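Local coordinates for uncharacterized protein (Bacteroides ovatus, PDB 3P02) that is of unknown function but pairs a probably immunoglobulin-like (E-set) N-terminal domain with a C-terminal domain built on an extensive antiparallel beta-sheet, at residues F59-D64 / K88-P93; I208-F213 / F274-Y279. All blocks are in the same frame, centred on the assembly; numbering follows the deposited sequence. Where two conformers were deposited one is given.

Contact 1. Residues F59-D64 / K88-P93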
ATOM      1  N   PHE A  59     -24.650  -0.033   7.682  1.00 12.64           N
ATOM      2  CA  PHE A  59     -23.269   0.351   7.375  1.00 13.36           C
ATOM      3  C   PHE A  59     -23.302   1.262   6.194  1.00 20.99           C
ATOM      4  O   PHE A  59     -23.982   0.972   5.204  1.00 21.69           O
ATOM      5  CB  PHE A  59     -22.420  -0.883   7.061  1.00 14.40           C
ATOM      6  CG  PHE A  59     -22.455  -1.923   8.148  1.00 16.24           C
ATOM      7  CD1 PHE A  59     -21.649  -1.801   9.272  1.00 19.20           C
ATOM      8  CD2 PHE A  59     -23.260  -3.046   8.028  1.00 17.83           C
ATOM      9  CE1 PHE A  59     -21.651  -2.787  10.260  1.00 20.10           C
ATOM     10  CE2 PHE A  59     -23.292  -4.010   9.036  1.00 21.98           C
ATOM     11  CZ  PHE A  59     -22.490  -3.874  10.148  1.00 20.36           C
ATOM     12  N   SER A  60     -22.564   2.349   6.265  1.00 17.25           N
ATOM     13  CA  SER A  60     -22.573   3.258   5.146  1.00 18.08           C
ATOM     14  C   SER A  60     -21.245   3.901   4.970  1.00 20.86           C
ATOM     15  O   SER A  60     -20.476   4.055   5.925  1.00 16.62           O
ATOM     16  CB  SER A  60     -23.630   4.341   5.355  1.00 23.18           C
ATOM     17  OG  SER A  60     -23.264   5.211   6.412  1.00 31.92           O
ATOM     18  N   LEU A  61     -21.005   4.336   3.736  1.00 18.53           N
ATOM     19  CA  LEU A  61     -19.861   5.151   3.411  1.00 18.12           C
ATOM     20  C   LEU A  61     -20.061   6.469   4.159  1.00 21.32           C
ATOM     21  O   LEU A  61     -21.151   7.059   4.072  1.00 22.36           O
ATOM     22  CB  LEU A  61     -19.839   5.345   1.894  1.00 18.42           C
ATOM     23  CG  LEU A  61     -18.831   6.345   1.365  1.00 23.31           C
ATOM     24  CD1 LEU A  61     -17.449   5.736   1.355  1.00 21.61           C
ATOM     25  CD2 LEU A  61     -19.229   6.789  -0.031  1.00 28.62           C
ATOM     26  N   ARG A  62     -19.071   6.891   4.955  1.00 16.91           N
ATOM     27  CA  ARG A  62     -19.199   8.110   5.759  1.00 17.70           C
ATOM     28  C   ARG A  62     -18.550   9.273   4.985  1.00 20.88           C
ATOM     29  O   ARG A  62     -17.328   9.369   4.868  1.00 19.99           O
ATOM     30  CB  ARG A  62     -18.600   7.845   7.144  1.00 19.76           C
ATOM     31  CG  ARG A  62     -18.907   8.903   8.165  1.00 18.11           C
ATOM     32  CD  ARG A  62     -20.386   9.192   8.386  1.00 11.57           C
ATOM     33  NE  ARG A  62     -20.435  10.539   8.960  1.00 14.95           N
ATOM     34  CZ  ARG A  62     -21.476  11.080   9.579  1.00 16.90           C
ATOM     35  NH1 ARG A  62     -22.591  10.367   9.781  1.00 14.50           N
ATOM     36  NH2 ARG A  62     -21.409  12.331  10.032  1.00 16.44           N
ATOM     37  N   ASP A  63     -19.411  10.136   4.415  1.00 18.96           N
ATOM     38  CA  ASP A  63     -19.043  11.209   3.493  0.50 18.70           C
ATOM     39  C   ASP A  63     -18.166  12.341   4.090  1.00 23.23           C
ATOM     40  O   ASP A  63     -17.523  13.052   3.320  1.00 24.16           O
ATOM     41  CB  ASP A  63     -20.323  11.788   2.874  0.50 20.51           C
ATOM     42  CG  ASP A  63     -21.108  10.761   2.059  0.50 24.83           C
ATOM     43  OD1 ASP A  63     -20.473   9.965   1.336  0.50 19.91           O
ATOM     44  OD2 ASP A  63     -22.359  10.759   2.147  0.50 31.98           O
ATOM     45  N   ASP A  64     -18.118  12.514   5.443  1.00 17.27           N
ATOM     46  CA  ASP A  64     -17.306  13.624   6.008  1.00 14.04           C
ATOM     47  C   ASP A  64     -15.984  13.209   6.690  1.00 16.93           C
ATOM     48  O   ASP A  64     -15.198  14.072   7.102  1.00 15.35           O
ATOM     49  CB  ASP A  64     -18.145  14.372   7.066  1.00 14.13           C
ATOM     50  CG  ASP A  64     -18.572  13.499   8.241  1.00 15.38           C
ATOM     51  OD1 ASP A  64     -18.378  12.262   8.164  1.00 15.80           O
ATOM     52  OD2 ASP A  64     -19.242  14.022   9.158  1.00 15.49           O
ATOM     53  N   LYS A  88     -16.469   1.262  -7.537  1.00 12.40           N
ATOM     54  CA  LYS A  88     -16.228   0.099  -8.389  1.00 13.65           C
ATOM     55  C   LYS A  88     -15.200  -0.869  -7.781  1.00 15.70           C
ATOM     56  O   LYS A  88     -15.184  -2.044  -8.144  1.00 16.41           O
ATOM     57  CB  LYS A  88     -15.799   0.525  -9.793  1.00 15.41           C
ATOM     58  CG  LYS A  88     -14.474   1.281  -9.868  1.00 16.49           C
ATOM     59  CD  LYS A  88     -14.130   1.473 -11.348  1.00 25.30           C
ATOM     60  CE  LYS A  88     -12.733   1.953 -11.556  1.00 31.57           C
ATOM     61  NZ  LYS A  88     -12.336   1.823 -12.986  1.00 47.23           N
ATOM     62  N   TYR A  89     -14.423  -0.402  -6.787  1.00 12.09           N
ATOM     63  CA  TYR A  89     -13.400  -1.245  -6.175  1.00 11.11           C
ATOM     64  C   TYR A  89     -13.853  -2.033  -4.955  1.00 12.68           C
ATOM     65  O   TYR A  89     -13.056  -2.841  -4.443  1.00 12.13           O
ATOM     66  CB  TYR A  89     -12.206  -0.397  -5.776  1.00 10.34           C
ATOM     67  CG  TYR A  89     -11.524   0.223  -6.968  1.00  9.91           C
ATOM     68  CD1 TYR A  89     -10.817  -0.560  -7.873  1.00 10.93           C
ATOM     69  CD2 TYR A  89     -11.583   1.596  -7.193  1.00 11.83           C
ATOM     70  CE1 TYR A  89     -10.187   0.007  -8.978  1.00 13.46           C
ATOM     71  CE2 TYR A  89     -10.945   2.175  -8.284  1.00 12.66           C
ATOM     72  CZ  TYR A  89     -10.252   1.373  -9.179  1.00 17.27           C
ATOM     73  OH  TYR A  89      -9.602   1.907 -10.268  1.00 18.30           O
ATOM     74  N   TYR A  90     -15.108  -1.857  -4.493  1.00 10.20           N
ATOM     75  CA  TYR A  90     -15.493  -2.625  -3.322  1.00 10.24           C
ATOM     76  C   TYR A  90     -16.976  -2.900  -3.301  1.00 11.61           C
ATOM     77  O   TYR A  90     -17.762  -2.263  -4.017  1.00 12.17           O
ATOM     78  CB  TYR A  90     -15.090  -1.866  -2.004  1.00 10.51           C
ATOM     79  CG  TYR A  90     -15.818  -0.548  -1.824  1.00 10.66           C
ATOM     80  CD1 TYR A  90     -17.113  -0.505  -1.293  1.00 12.86           C
ATOM     81  CD2 TYR A  90     -15.264   0.642  -2.286  1.00 11.37           C
ATOM     82  CE1 TYR A  90     -17.819   0.700  -1.203  1.00 12.40           C
ATOM     83  CE2 TYR A  90     -15.956   1.851  -2.189  1.00 11.35           C
ATOM     84  CZ  TYR A  90     -17.237   1.872  -1.655  1.00 11.56           C
ATOM     85  OH  TYR A  90     -17.922   3.057  -1.597  1.00 13.53           O
ATOM     86  N   SER A  91     -17.363  -3.825  -2.411  1.00  9.89           N
ATOM     87  CA  SER A  91     -18.768  -4.083  -2.115  0.50 11.16           C
ATOM     88  C   SER A  91     -18.910  -4.573  -0.688  1.00 15.17           C
ATOM     89  O   SER A  91     -18.069  -5.308  -0.174  1.00 13.79           O
ATOM     90  CB  SER A  91     -19.409  -5.052  -3.101  0.50 14.05           C
ATOM     91  OG  SER A  91     -19.004  -6.390  -2.882  0.50 17.71           O
ATOM     92  N   PHE A  92     -19.977  -4.133  -0.038  1.00 13.83           N
ATOM     93  CA  PHE A  92     -20.249  -4.578   1.325  1.00 12.39           C
ATOM     94  C   PHE A  92     -21.751  -4.508   1.566  1.00 17.63           C
ATOM     95  O   PHE A  92     -22.409  -3.633   1.005  1.00 17.06           O
ATOM     96  CB  PHE A  92     -19.447  -3.798   2.387  1.00 13.42           C
ATOM     97  CG  PHE A  92     -19.769  -2.332   2.509  1.00 13.32           C
ATOM     98  CD1 PHE A  92     -20.854  -1.901   3.269  1.00 15.79           C
ATOM     99  CD2 PHE A  92     -18.972  -1.375   1.900  1.00 14.89           C
ATOM    100  CE1 PHE A  92     -21.136  -0.539   3.406  1.00 17.46           C
ATOM    101  CE2 PHE A  92     -19.269  -0.015   2.023  1.00 17.84           C
ATOM    102  CZ  PHE A  92     -20.347   0.399   2.772  1.00 17.86           C
ATOM    103  N   PRO A  93     -22.325  -5.400   2.385  1.00 15.57           N
ATOM    104  CA  PRO A  93     -23.777  -5.314   2.627  1.00 15.70           C
ATOM    105  C   PRO A  93     -24.111  -4.062   3.447  1.00 19.37           C
ATOM    106  O   PRO A  93     -23.368  -3.702   4.376  1.00 17.99           O
ATOM    107  CB  PRO A  93     -24.096  -6.606   3.381  1.00 17.74           C
ATOM    108  CG  PRO A  93     -22.812  -6.984   4.034  1.00 21.96           C
ATOM    109  CD  PRO A  93     -21.716  -6.547   3.095  1.00 17.01           C
TER

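Contact 2. Residues I208-F213 / F274-Y279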
ATOM      1  N   ILE A 208       4.098  11.461  -9.581  1.00  9.97           N
ATOM      2  CA  ILE A 208       3.698  10.726 -10.812  1.00  9.40           C
ATOM      3  C   ILE A 208       4.639  11.038 -11.987  1.00 12.31           C
ATOM      4  O   ILE A 208       4.874  10.175 -12.819  1.00 11.98           O
ATOM      5  CB  ILE A 208       2.235  11.048 -11.186  1.00 13.55           C
ATOM      6  CG1 ILE A 208       1.300  10.472 -10.102  1.00 14.28           C
ATOM      7  CG2 ILE A 208       1.889  10.488 -12.587  1.00 14.56           C
ATOM      8  CD1 ILE A 208      -0.254  10.922 -10.306  1.00 22.12           C
ATOM      9  N   ASN A 209       5.183  12.259 -12.050  1.00 10.65           N
ATOM     10  CA  ASN A 209       6.098  12.631 -13.142  1.00  9.51           C
ATOM     11  C   ASN A 209       7.375  11.798 -13.182  1.00 12.03           C
ATOM     12  O   ASN A 209       8.086  11.829 -14.192  1.00 11.43           O
ATOM     13  CB  ASN A 209       6.529  14.087 -12.954  1.00 12.00           C
ATOM     14  CG  ASN A 209       5.361  15.027 -12.986  1.00 25.95           C
ATOM     15  OD1 ASN A 209       4.416  14.823 -13.749  1.00 21.57           O
ATOM     16  ND2 ASN A 209       5.486  16.126 -12.265  1.00 25.19           N
ATOM     17  N   TYR A 210       7.710  11.135 -12.041  1.00  9.73           N
ATOM     18  CA  TYR A 210       8.991  10.438 -11.875  1.00  8.82           C
ATOM     19  C   TYR A 210       8.833   8.926 -11.810  1.00  9.78           C
ATOM     20  O   TYR A 210       9.761   8.232 -11.425  1.00 10.21           O
ATOM     21  CB  TYR A 210       9.718  11.000 -10.617  1.00  8.17           C
ATOM     22  CG  TYR A 210      10.108  12.435 -10.889  1.00  8.44           C
ATOM     23  CD1 TYR A 210      11.235  12.734 -11.651  1.00  9.41           C
ATOM     24  CD2 TYR A 210       9.278  13.494 -10.505  1.00  9.53           C
ATOM     25  CE1 TYR A 210      11.519  14.034 -12.046  1.00 10.69           C
ATOM     26  CE2 TYR A 210       9.560  14.808 -10.891  1.00  9.86           C
ATOM     27  CZ  TYR A 210      10.692  15.071 -11.646  1.00 11.54           C
ATOM     28  OH  TYR A 210      10.970  16.359 -12.040  1.00 10.67           O
ATOM     29  N   LYS A 211       7.674   8.418 -12.181  1.00  8.77           N
ATOM     30  CA  LYS A 211       7.438   6.972 -12.174  1.00  8.83           C
ATOM     31  C   LYS A 211       8.324   6.212 -13.172  1.00 10.59           C
ATOM     32  O   LYS A 211       8.395   6.545 -14.367  1.00  9.38           O
ATOM     33  CB  LYS A 211       5.973   6.687 -12.513  1.00 10.07           C
ATOM     34  CG  LYS A 211       5.022   7.017 -11.359  1.00 12.60           C
ATOM     35  CD  LYS A 211       3.544   6.962 -11.774  1.00 15.27           C
ATOM     36  CE  LYS A 211       3.101   5.552 -12.116  1.00 14.63           C
ATOM     37  NZ  LYS A 211       1.710   5.525 -12.664  1.00 18.41           N
ATOM     38  N   VAL A 212       8.992   5.175 -12.661  1.00  8.60           N
ATOM     39  CA  VAL A 212       9.822   4.277 -13.473  1.00  8.26           C
ATOM     40  C   VAL A 212       9.269   2.881 -13.265  1.00 10.09           C
ATOM     41  O   VAL A 212       9.180   2.416 -12.123  1.00  9.25           O
ATOM     42  CB  VAL A 212      11.323   4.369 -13.120  1.00  9.83           C
ATOM     43  CG1 VAL A 212      12.108   3.333 -13.931  1.00  9.39           C
ATOM     44  CG2 VAL A 212      11.854   5.783 -13.379  1.00  9.68           C
ATOM     45  N   PHE A 213       8.865   2.238 -14.356  1.00  7.73           N
ATOM     46  CA  PHE A 213       8.250   0.925 -14.307  1.00  7.25           C
ATOM     47  C   PHE A 213       9.282  -0.168 -14.462  1.00  8.39           C
ATOM     48  O   PHE A 213      10.241  -0.023 -15.226  1.00  8.91           O
ATOM     49  CB  PHE A 213       7.211   0.793 -15.420  1.00  8.71           C
ATOM     50  CG  PHE A 213       6.016   1.718 -15.307  1.00  9.95           C
ATOM     51  CD1 PHE A 213       6.073   3.025 -15.800  1.00 12.01           C
ATOM     52  CD2 PHE A 213       4.851   1.299 -14.678  1.00 11.82           C
ATOM     53  CE1 PHE A 213       4.985   3.907 -15.640  1.00 12.33           C
ATOM     54  CE2 PHE A 213       3.758   2.168 -14.534  1.00 15.02           C
ATOM     55  CZ  PHE A 213       3.829   3.461 -15.023  1.00 12.92           C
ATOM     56  N   PHE A 274      20.061   4.396 -15.869  1.00  7.52           N
ATOM     57  CA  PHE A 274      19.290   5.270 -16.735  1.00  7.45           C
ATOM     58  C   PHE A 274      19.478   6.718 -16.419  1.00  9.83           C
ATOM     59  O   PHE A 274      19.561   7.113 -15.250  1.00  8.89           O
ATOM     60  CB  PHE A 274      17.775   4.935 -16.698  1.00  8.12           C
ATOM     61  CG  PHE A 274      17.112   5.109 -15.340  1.00  8.87           C
ATOM     62  CD1 PHE A 274      16.584   6.349 -14.950  1.00 10.07           C
ATOM     63  CD2 PHE A 274      17.039   4.058 -14.445  1.00  9.97           C
ATOM     64  CE1 PHE A 274      15.963   6.517 -13.695  1.00 10.52           C
ATOM     65  CE2 PHE A 274      16.389   4.217 -13.208  1.00 10.38           C
ATOM     66  CZ  PHE A 274      15.872   5.452 -12.837  1.00  8.68           C
ATOM     67  N   ASP A 275      19.435   7.533 -17.475  1.00  8.53           N
ATOM     68  CA  ASP A 275      19.392   8.970 -17.340  1.00  7.85           C
ATOM     69  C   ASP A 275      17.939   9.420 -17.218  1.00 11.02           C
ATOM     70  O   ASP A 275      17.046   8.806 -17.801  1.00  9.72           O
ATOM     71  CB  ASP A 275      20.029   9.681 -18.556  1.00  8.48           C
ATOM     72  CG  ASP A 275      21.523   9.561 -18.690  1.00 10.78           C
ATOM     73  OD1 ASP A 275      22.200   9.233 -17.667  1.00 10.02           O
ATOM     74  OD2 ASP A 275      22.038   9.879 -19.782  1.00 11.79           O
ATOM     75  N   PHE A 276      17.719  10.539 -16.516  1.00  8.67           N
ATOM     76  CA  PHE A 276      16.411  11.177 -16.434  1.00  8.49           C
ATOM     77  C   PHE A 276      16.639  12.604 -16.054  1.00 11.46           C
ATOM     78  O   PHE A 276      17.712  12.955 -15.555  1.00  9.29           O
ATOM     79  CB  PHE A 276      15.460  10.479 -15.453  1.00  8.50           C
ATOM     80  CG  PHE A 276      15.772  10.799 -14.019  1.00  9.74           C
ATOM     81  CD1 PHE A 276      16.789  10.122 -13.340  1.00  9.59           C
ATOM     82  CD2 PHE A 276      15.062  11.800 -13.342  1.00  9.61           C
ATOM     83  CE1 PHE A 276      17.110  10.472 -12.027  1.00 11.39           C
ATOM     84  CE2 PHE A 276      15.405  12.164 -12.042  1.00 11.78           C
ATOM     85  CZ  PHE A 276      16.414  11.489 -11.385  1.00 11.18           C
ATOM     86  N   VAL A 277      15.614  13.429 -16.248  1.00  9.20           N
ATOM     87  CA  VAL A 277      15.704  14.840 -15.933  0.50  9.09           C
ATOM     88  C   VAL A 277      14.745  15.186 -14.791  1.00 11.75           C
ATOM     89  O   VAL A 277      13.579  14.749 -14.818  1.00 11.27           O
ATOM     90  CB  VAL A 277      15.372  15.655 -17.220  0.50 13.51           C
ATOM     91  CG1 VAL A 277      15.284  17.149 -16.936  0.50 13.64           C
ATOM     92  CG2 VAL A 277      16.387  15.377 -18.327  0.50 13.18           C
ATOM     93  N   ASP A 278      15.211  15.990 -13.841  1.00  9.99           N
ATOM     94  CA  ASP A 278      14.384  16.541 -12.790  1.00  9.78           C
ATOM     95  C   ASP A 278      14.037  17.947 -13.291  1.00 12.31           C
ATOM     96  O   ASP A 278      14.905  18.834 -13.298  1.00 14.01           O
ATOM     97  CB  ASP A 278      15.117  16.562 -11.450  1.00 10.34           C
ATOM     98  CG  ASP A 278      14.329  17.230 -10.339  1.00 12.30           C
ATOM     99  OD1 ASP A 278      13.379  18.023 -10.652  1.00 13.96           O
ATOM    100  OD2 ASP A 278      14.652  16.986  -9.159  1.00 16.37           O
ATOM    101  N   TYR A 279      12.814  18.141 -13.789  1.00  9.74           N
ATOM    102  CA  TYR A 279      12.431  19.432 -14.362  1.00 10.26           C
ATOM    103  C   TYR A 279      11.472  20.196 -13.433  1.00 13.63           C
ATOM    104  O   TYR A 279      10.837  21.157 -13.867  1.00 13.97           O
ATOM    105  CB  TYR A 279      11.806  19.202 -15.771  1.00 10.27           C
ATOM    106  CG  TYR A 279      10.533  18.375 -15.749  1.00 10.66           C
ATOM    107  CD1 TYR A 279      10.581  16.982 -15.709  1.00 11.55           C
ATOM    108  CD2 TYR A 279       9.277  18.986 -15.799  1.00 10.85           C
ATOM    109  CE1 TYR A 279       9.416  16.222 -15.647  1.00 11.72           C
ATOM    110  CE2 TYR A 279       8.108  18.234 -15.787  1.00 11.08           C
ATOM    111  CZ  TYR A 279       8.181  16.850 -15.720  1.00 11.11           C
ATOM    112  OH  TYR A 279       7.028  16.094 -15.683  1.00 11.58           O
TER
HETATM  113  O   HOH W   1       4.712  17.213 -16.119  1.00 21.19           O

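Contact 1. Residues F59-D64 / K88-P93
Phe-92 presses one edge of its ring against the backbone of 59-64. Phe-59 O lies in the plane of that ring, 3.7 Å from Phe-92 CE1, and the same carbon meets Phe-59 CB at 3.9 Å. Farther along the rim, Phe-92 CZ approaches Leu-61 N at 4.1 Å. With CG between the backbone N and the carbonyl carbon (chi1 65°), Phe-92 starts out toward 59-64. Phe-59 CD2 comes within 3.7 Å of Pro-93 O, a carbonyl that meets the Phe-59 ring obliquely. This aromatic end is the tight part of the contact. Phe-59 touches Val-128 and Leu-107, and Phe-92 touches Leu-126 and Ile-109, so both rings sit in a core supplied by strands 122-130 and 104-112.

Toward Leu-61 the fit is looser. Leu-61 and Tyr-90 cross at about a right angle, and the leucine offers Tyr-90 OH only a methyl, CD1, at 4.0 Å. Ser-60 turns its side chain away from 88-93 into an exposed position. Beyond it, Arg-62 grips Asp-64 side-on, NE to OD1 at 2.8 Å and NH2 to OD2 at 2.9 Å, which links two residues of the loop that follows strand 55-61.

Strand 90-91 pairs with 104-112 in one sheet, whereas 95-98 pairs with 55-61 in the other. The chain thus passes from one sheet to the other through Phe-92 and Pro-93, and the contact packs side chains between two sheets, as in a beta-sandwich, consistent with the immunoglobulin-like fold of the E-set clan.

Contact 2. Residues I208-F213 / F274-Y279
The ring of Tyr-210 points its edge at the backbone of 274-279: Val-277 O, Asp-278 CA and Tyr-279 N all lie near its plane, with the carbonyl oxygen 3.5 Å from Tyr-210 CE1. Phe-276 comes obliquely, its CE2 4.2 Å from Tyr-210 CD1. The ring of Tyr-279 is also set obliquely, its plane 34° from that of Tyr-210 and the centroids 6.0 Å apart, and Arg-200 adds a cation-pi contact to Tyr-210. At the edge of Tyr-279 a water lies in the ring plane, 2.6 Å from OH, and gives a weak hydrogen bond to Asn-209 OD1. Tyr-279 OH also rests against Asn-209, 3.3 Å from CG, and is hydrogen-bonded to Asn-236 ND2.

Tyr-210 leaves the backbone with CG beside the backbone N and anti to the carbonyl carbon (chi1 -67°). Its hydroxyl lies among polar atoms: Tyr-210 OH accepts a weak, bent hydrogen bond from Tyr-279 N (3.1 Å, 133° at the hydrogen) and is hydrogen-bonded to Thr-280 OG1. The distance from Tyr-210 OH to Asp-278 OD1 is 3.2 Å. A phenylalanine here would probably leave the Tyr-279 N-H and the Thr-280 hydroxyl without this partner.

Farther along the strands, Val-212 and Phe-274 meet tip to tip, CG2 to CZ at 4.1 Å, and both touch Phe-195 and Ile-232. Asp-278 in turn receives Thr-280 N at OD1, as in an Asx turn, while OD2 takes a salt bridge from Arg-200 and a hydrogen bond with Ser-281 OG. The chemistry therefore shifts from apolar packing between two non-adjacent strands of the sheet to a largely buried polar network near the end of strand 262-278 and the start of 211-220, where the arginine is likely to polarise the phenol of Tyr-210 and to favour a charged Asp-278.

Overall arrangement
Contacts 1 and 2 follow one another along the chain and belong to different sequence families, the first to the DUF4973 range and the second to the BT_3044-like C-terminal range. Their centres are about 35 Å apart and their nearest atoms about 12 Å, so they do not touch. Unlike contact 1, contact 2 has both strands in one antiparallel sheet, with 228-234 and 242-255 between them. No active site is known. A 1,2-ethanediol molecule, probably from the crystallisation liquor, lies about 5 Å from the side chain of Ser-60, and one lies about 4 Å from that of Asp-278.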